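Putative phosphosugar isomerase (Clostridium difficile, PDB 3G68) probably acts as a phosphosugar isomerase of the double-SIS-domain kind, binding a carbohydrate derivative, perhaps with activity related to glucosamine-6-phosphate synthesis. Local coordinates at residues Arg16-Asn21 with Leu154-Leu159; Tyr46-Gln51 with Tyr148-Asn153. All coordinates share one frame; numbering follows the deposited sequence.

How the interactions relate
From the N terminus, helix 4-20 supplies the first segment of interaction 1, and helix 43-59 supplies the first segment of interaction 2. The chain then runs through the rest of the first parallel sheet before helix 145-165 answers both. Residues 148-153 close the shorter loop back to 46-51. Residues 154-159 close the longer one back to 16-21, so interaction 2 is nested within interaction 1. The centres of the two contacts lie about 12 Å apart, and both use helix 145-165. Ile-18 CG2 also packs 3.4 Å from Asn-153 OD1, and Leu-154 CD1 packs 3.8 Å from Ser-48 OG. Helix 145-165 thus ties the N-terminal helix to helix 43-59.

Interaction 1: Arg16-Asn21 with Leu154-Leu159; sequences REIISN and LMLLGL
Leu-156 and Ile-18 meet because of how each side chain leaves its helix. In Leu-156, CG lies anti to the carbonyl carbon (chi1 -71°). CD1 then continues the extended line from CA (chi2 171°), which puts this methyl at the far end of a side chain whose CB points toward helix 4-20. In Ile-18, chi1 of -69° sets CG1 beside the backbone N, which leaves the branch methyl CG2 anti to that N, where it meets the leucine.

CD1 of Leu-156 does most of the touching. It comes 3.7 Å from Ile-18 CG2, and the two side chains pass each other at a slant. The same methyl is 4.1 Å from Ile-18 O, so it also rests against the backbone. It lies 4.1 Å from Ile-19 CA and 4.2 Å from Ile-19 CG1. One leucine methyl is therefore set against two consecutive isoleucines. Neither isoleucine aims its CB straight at the other helix. Leu-156 does, and it bridges most of the gap.

The contact is apolar. No hydrogen bond crosses between the segments, and all three touching residues are buried. The backbones stay apart: the nearest CA pair, Ile-19 CA and Leu-156 CA, is separated by 7.5 Å. The buried area is modest, at 113 Å² summed over both sides.

This is plain helix-to-helix packing at the end of helix 4-20. Helix 170-184 joins the same apolar cluster, with Ile-177 against both Ile-19 and Leu-156, and Leu-181 and Ile-184 against Ile-19. Glu-17 of the second subunit also packs on Ile-19, so the contact borders the subunit interface. Other side chains of helix 145-165, Met-155 (a selenomethionine) and Leu-159, pack on Tyr-55 of helix 43-59, which connects strands 36-40 and 63-67 of the first parallel sheet.

Interaction 2: Tyr46-Gln51 with Tyr148-Asn153; sequences YHSGVQ and YCTKLN
Ser-48 and Gln-51 of helix 43-59 pack against Thr-150 and Lys-151 of helix 145-165. The two segments touch through van der Waals contact, and no hydrogen bond crosses between them. Thr-150 presents its methyl: CG2 is 3.4 Å from Ser-48 OG and 3.8 Å from Ser-48 CB. The aliphatic part of Lys-151 fills the next place along. Its CG lies 3.9 Å from Ser-48 CB, and its CD lies 3.7 Å from Gln-51 CG. The lysine and glutamine chains cross at a slant, touching through their methylene groups.

The side-chain polar ends described here bond outside the two segments. Ser-48 OG sits between the backbone N and the carbonyl carbon (chi1 72°) and bonds to Ser-45 O in its own helix. Thr-150 OG1 bonds to Gly-146 O one turn earlier; it lies beside the backbone N, with CG2 meeting the partner helix. Lys-151 bends at chi3 (-71°), and its NZ forms a salt bridge with Asp-222 OD1 and a hydrogen bond with Thr-311 OG1. The Gln-51 amide is held at both ends: OE1 accepts from Asp-222 N, and NE2 donates to Asp-218 O. These bonds satisfy buried polar ends and probably fix the rotation of the amide.

The backbone geometry is close. The segment axes approach to 9.2 Å and cross at -45°. Ser-48 CA and Lys-151 CA are 5.2 Å apart, a spacing consistent with the small serine at the crossing.

Helix 43-59 is the connection of a beta-alpha-beta crossover between strands 36-40 and 63-67. Asp-222, the shared partner of Lys-151 and Gln-51, belongs to helix 220-234, which links strands 210-215 and 238-242 of the second sheet. The helix pair of the first SIS-type lobe is thereby fastened to the second lobe near the centre of the chain.

Interaction 1: Arg16-Asn21 with Leu154-Leu159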
loop_
_atom_site.group_PDB
_atom_site.type_symbol
_atom_site.label_atom_id
_atom_site.label_comp_id
_atom_site.label_asym_id
_atom_site.label_seq_id
_atom_site.Cartn_x
_atom_site.Cartn_y
_atom_site.Cartn_z
ATOM N N ARG B 16 -26.152 -10.475 -26.405
ATOM C CA ARG B 16 -25.742 -9.201 -25.791
ATOM C C ARG B 16 -25.812 -8.038 -26.787
ATOM O O ARG B 16 -26.196 -6.928 -26.397
ATOM C CB ARG B 16 -24.353 -9.300 -25.226
ATOM C CG ARG B 16 -24.297 -10.177 -24.024
ATOM C CD ARG B 16 -22.909 -10.489 -23.708
ATOM N NE ARG B 16 -22.889 -11.454 -22.638
ATOM C CZ ARG B 16 -21.944 -12.360 -22.458
ATOM N NH1 ARG B 16 -20.920 -12.447 -23.295
ATOM N NH2 ARG B 16 -22.051 -13.184 -21.438
ATOM N N GLU B 17 -25.466 -8.290 -28.054
ATOM C CA GLU B 17 -25.574 -7.286 -29.115
ATOM C C GLU B 17 -27.017 -6.874 -29.392
ATOM O O GLU B 17 -27.336 -5.675 -29.598
ATOM C CB GLU B 17 -24.969 -7.775 -30.420
ATOM C CG GLU B 17 -23.459 -7.904 -30.357
ATOM C CD GLU B 17 -22.872 -8.566 -31.585
ATOM O OE1 GLU B 17 -23.660 -9.051 -32.428
ATOM O OE2 GLU B 17 -21.620 -8.630 -31.669
ATOM N N ILE B 18 -27.885 -7.873 -29.389
ATOM C CA ILE B 18 -29.300 -7.677 -29.582
ATOM C C ILE B 18 -29.899 -6.837 -28.461
ATOM O O ILE B 18 -30.665 -5.930 -28.716
ATOM C CB ILE B 18 -30.027 -9.022 -29.765
ATOM C CG1 ILE B 18 -29.613 -9.621 -31.122
ATOM C CG2 ILE B 18 -31.559 -8.816 -29.697
ATOM C CD1 ILE B 18 -30.116 -11.047 -31.335
ATOM N N ILE B 19 -29.543 -7.147 -27.228
ATOM C CA ILE B 19 -29.969 -6.373 -26.055
ATOM C C ILE B 19 -29.529 -4.892 -26.197
ATOM O O ILE B 19 -30.354 -3.998 -26.046
ATOM C CB ILE B 19 -29.442 -7.048 -24.753
ATOM C CG1 ILE B 19 -30.320 -8.260 -24.423
ATOM C CG2 ILE B 19 -29.410 -6.076 -23.546
ATOM C CD1 ILE B 19 -29.702 -9.224 -23.366
ATOM N N SER B 20 -28.260 -4.650 -26.537
ATOM C CA SER B 20 -27.777 -3.275 -26.731
ATOM C C SER B 20 -28.436 -2.526 -27.890
ATOM O O SER B 20 -28.466 -1.303 -27.865
ATOM C CB SER B 20 -26.269 -3.245 -26.914
ATOM O OG SER B 20 -25.630 -3.767 -25.770
ATOM N N ASN B 21 -28.945 -3.232 -28.896
ATOM C CA ASN B 21 -29.599 -2.619 -30.060
ATOM C C ASN B 21 -31.103 -2.517 -29.923
ATOM O O ASN B 21 -31.769 -2.036 -30.857
ATOM C CB ASN B 21 -29.304 -3.461 -31.302
ATOM C CG ASN B 21 -29.706 -2.767 -32.606
ATOM O OD1 ASN B 21 -29.342 -1.608 -32.847
ATOM N ND2 ASN B 21 -30.448 -3.480 -33.459
ATOM N N LEU B 154 -38.356 -11.625 -29.053
ATOM C CA LEU B 154 -39.749 -11.620 -28.599
ATOM C C LEU B 154 -39.900 -11.061 -27.169
ATOM O O LEU B 154 -40.845 -10.332 -26.884
ATOM C CB LEU B 154 -40.348 -13.013 -28.659
ATOM C CG LEU B 154 -40.684 -13.543 -30.056
ATOM C CD1 LEU B 154 -40.846 -15.058 -30.025
ATOM C CD2 LEU B 154 -41.945 -12.854 -30.576
HETATM N N MSE B 155 -38.990 -11.425 -26.273
HETATM C CA MSE B 155 -39.031 -10.906 -24.934
HETATM C C MSE B 155 -38.762 -9.394 -24.938
HETATM O O MSE B 155 -39.407 -8.674 -24.202
HETATM C CB MSE B 155 -38.027 -11.621 -24.025
HETATM C CG MSE B 155 -38.426 -13.044 -23.712
HETATM SE SE MSE B 155 -37.112 -13.816 -22.519
HETATM C CE MSE B 155 -38.061 -15.398 -21.923
ATOM N N LEU B 156 -37.770 -8.957 -25.713
ATOM C CA LEU B 156 -37.415 -7.540 -25.814
ATOM C C LEU B 156 -38.606 -6.730 -26.331
ATOM O O LEU B 156 -38.929 -5.690 -25.736
ATOM C CB LEU B 156 -36.174 -7.346 -26.673
ATOM C CG LEU B 156 -34.920 -7.848 -25.935
ATOM C CD1 LEU B 156 -33.734 -7.875 -26.851
ATOM C CD2 LEU B 156 -34.639 -6.999 -24.679
ATOM N N LEU B 157 -39.278 -7.231 -27.368
ATOM C CA LEU B 157 -40.514 -6.605 -27.887
ATOM C C LEU B 157 -41.477 -6.316 -26.742
ATOM O O LEU B 157 -41.997 -5.189 -26.633
ATOM C CB LEU B 157 -41.219 -7.470 -28.935
ATOM C CG LEU B 157 -42.615 -7.013 -29.445
ATOM C CD1 LEU B 157 -42.510 -5.648 -30.170
ATOM C CD2 LEU B 157 -43.251 -8.112 -30.329
ATOM N N GLY B 158 -41.716 -7.336 -25.912
ATOM C CA GLY B 158 -42.582 -7.226 -24.738
ATOM C C GLY B 158 -42.115 -6.143 -23.787
ATOM O O GLY B 158 -42.863 -5.231 -23.456
ATOM N N LEU B 159 -40.863 -6.238 -23.366
ATOM C CA LEU B 159 -40.271 -5.278 -22.437
ATOM C C LEU B 159 -40.330 -3.815 -22.918
ATOM O O LEU B 159 -40.584 -2.901 -22.132
ATOM C CB LEU B 159 -38.820 -5.704 -22.118
ATOM C CG LEU B 159 -38.683 -6.919 -21.178
ATOM C CD1 LEU B 159 -37.218 -7.453 -21.116
ATOM C CD2 LEU B 159 -39.182 -6.544 -19.765
#

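Interaction 2: Tyr46-Gln51 with Tyr148-Asn153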
loop_
_atom_site.group_PDB
_atom_site.type_symbol
_atom_site.label_atom_id
_atom_site.label_comp_id
_atom_site.label_asym_id
_atom_site.label_seq_id
_atom_site.Cartn_x
_atom_site.Cartn_y
_atom_site.Cartn_z
ATOM N N TYR B 46 -42.223 -21.596 -34.603
ATOM C CA TYR B 46 -43.406 -21.871 -33.782
ATOM C C TYR B 46 -43.003 -22.063 -32.334
ATOM O O TYR B 46 -43.610 -21.468 -31.446
ATOM C CB TYR B 46 -44.209 -23.092 -34.256
ATOM C CG TYR B 46 -45.436 -23.358 -33.397
ATOM C CD1 TYR B 46 -46.474 -22.445 -33.338
ATOM C CD2 TYR B 46 -45.546 -24.524 -32.646
ATOM C CE1 TYR B 46 -47.585 -22.667 -32.530
ATOM C CE2 TYR B 46 -46.653 -24.760 -31.857
ATOM C CZ TYR B 46 -47.653 -23.844 -31.797
ATOM O OH TYR B 46 -48.729 -24.109 -31.004
ATOM N N HIS B 47 -41.959 -22.855 -32.089
ATOM C CA HIS B 47 -41.532 -23.147 -30.712
ATOM C C HIS B 47 -41.089 -21.912 -29.948
ATOM O O HIS B 47 -41.265 -21.850 -28.742
ATOM C CB HIS B 47 -40.433 -24.226 -30.646
ATOM C CG HIS B 47 -40.839 -25.552 -31.245
ATOM N ND1 HIS B 47 -39.946 -26.384 -31.893
ATOM C CD2 HIS B 47 -42.053 -26.144 -31.364
ATOM C CE1 HIS B 47 -40.588 -27.460 -32.332
ATOM N NE2 HIS B 47 -41.869 -27.337 -32.031
ATOM N N SER B 48 -40.470 -20.962 -30.642
ATOM C CA SER B 48 -40.052 -19.714 -29.991
ATOM C C SER B 48 -41.297 -19.016 -29.432
ATOM O O SER B 48 -41.280 -18.556 -28.297
ATOM C CB SER B 48 -39.223 -18.813 -30.923
ATOM O OG SER B 48 -40.022 -18.223 -31.937
ATOM N N GLY B 49 -42.386 -18.993 -30.214
ATOM C CA GLY B 49 -43.669 -18.452 -29.761
ATOM C C GLY B 49 -44.293 -19.238 -28.611
ATOM O O GLY B 49 -44.761 -18.660 -27.619
ATOM N N VAL B 50 -44.272 -20.557 -28.706
ATOM C CA VAL B 50 -44.792 -21.388 -27.630
ATOM C C VAL B 50 -44.053 -21.082 -26.323
ATOM O O VAL B 50 -44.653 -20.943 -25.263
ATOM C CB VAL B 50 -44.628 -22.899 -27.944
ATOM C CG1 VAL B 50 -45.087 -23.751 -26.777
ATOM C CG2 VAL B 50 -45.355 -23.298 -29.211
ATOM N N GLN B 51 -42.732 -20.974 -26.411
ATOM C CA GLN B 51 -41.927 -20.779 -25.227
ATOM C C GLN B 51 -42.099 -19.429 -24.565
ATOM O O GLN B 51 -42.203 -19.381 -23.340
ATOM C CB GLN B 51 -40.430 -20.999 -25.530
ATOM C CG GLN B 51 -39.508 -20.825 -24.324
ATOM C CD GLN B 51 -39.865 -21.741 -23.188
ATOM O OE1 GLN B 51 -40.176 -22.942 -23.395
ATOM N NE2 GLN B 51 -39.806 -21.215 -21.977
ATOM N N TYR B 148 -32.547 -19.234 -29.729
ATOM C CA TYR B 148 -32.275 -18.370 -28.564
ATOM C C TYR B 148 -32.445 -16.871 -28.883
ATOM O O TYR B 148 -33.089 -16.137 -28.141
ATOM C CB TYR B 148 -30.882 -18.601 -28.012
ATOM C CG TYR B 148 -30.736 -19.933 -27.319
ATOM C CD1 TYR B 148 -31.384 -20.186 -26.101
ATOM C CD2 TYR B 148 -29.936 -20.927 -27.854
ATOM C CE1 TYR B 148 -31.252 -21.420 -25.456
ATOM C CE2 TYR B 148 -29.784 -22.151 -27.206
ATOM C CZ TYR B 148 -30.448 -22.389 -26.020
ATOM O OH TYR B 148 -30.324 -23.586 -25.373
ATOM N N CYS B 149 -31.866 -16.422 -29.997
ATOM C CA CYS B 149 -31.946 -15.014 -30.334
ATOM C C CYS B 149 -33.372 -14.591 -30.727
ATOM O O CYS B 149 -33.713 -13.438 -30.521
ATOM C CB CYS B 149 -30.941 -14.653 -31.428
ATOM S SG CYS B 149 -29.219 -14.802 -30.971
ATOM N N THR B 150 -34.207 -15.506 -31.244
ATOM C CA THR B 150 -35.607 -15.186 -31.613
ATOM C C THR B 150 -36.460 -15.091 -30.323
ATOM O O THR B 150 -37.264 -14.156 -30.144
ATOM C CB THR B 150 -36.172 -16.219 -32.638
ATOM O OG1 THR B 150 -35.399 -16.134 -33.861
ATOM C CG2 THR B 150 -37.664 -15.988 -32.933
ATOM N N LYS B 151 -36.275 -16.039 -29.399
ATOM C CA LYS B 151 -36.930 -15.947 -28.096
ATOM C C LYS B 151 -36.559 -14.622 -27.392
ATOM O O LYS B 151 -37.425 -13.942 -26.869
ATOM C CB LYS B 151 -36.553 -17.105 -27.196
ATOM C CG LYS B 151 -37.077 -18.461 -27.662
ATOM C CD LYS B 151 -36.826 -19.517 -26.582
ATOM C CE LYS B 151 -35.324 -19.890 -26.422
ATOM N NZ LYS B 151 -35.137 -21.012 -25.483
ATOM N N LEU B 152 -35.273 -14.269 -27.394
ATOM C CA LEU B 152 -34.830 -13.011 -26.787
ATOM C C LEU B 152 -35.520 -11.826 -27.453
ATOM O O LEU B 152 -36.025 -10.943 -26.777
ATOM C CB LEU B 152 -33.316 -12.831 -26.919
ATOM C CG LEU B 152 -32.681 -11.560 -26.352
ATOM C CD1 LEU B 152 -33.016 -11.319 -24.878
ATOM C CD2 LEU B 152 -31.155 -11.681 -26.506
ATOM N N ASN B 153 -35.546 -11.827 -28.776
ATOM C CA ASN B 153 -36.158 -10.736 -29.569
ATOM C C ASN B 153 -37.634 -10.518 -29.222
ATOM O O ASN B 153 -38.098 -9.374 -29.094
ATOM C CB ASN B 153 -35.998 -11.007 -31.081
ATOM C CG ASN B 153 -35.459 -9.802 -31.835
ATOM O OD1 ASN B 153 -34.483 -9.177 -31.400
ATOM N ND2 ASN B 153 -36.065 -9.481 -32.972
#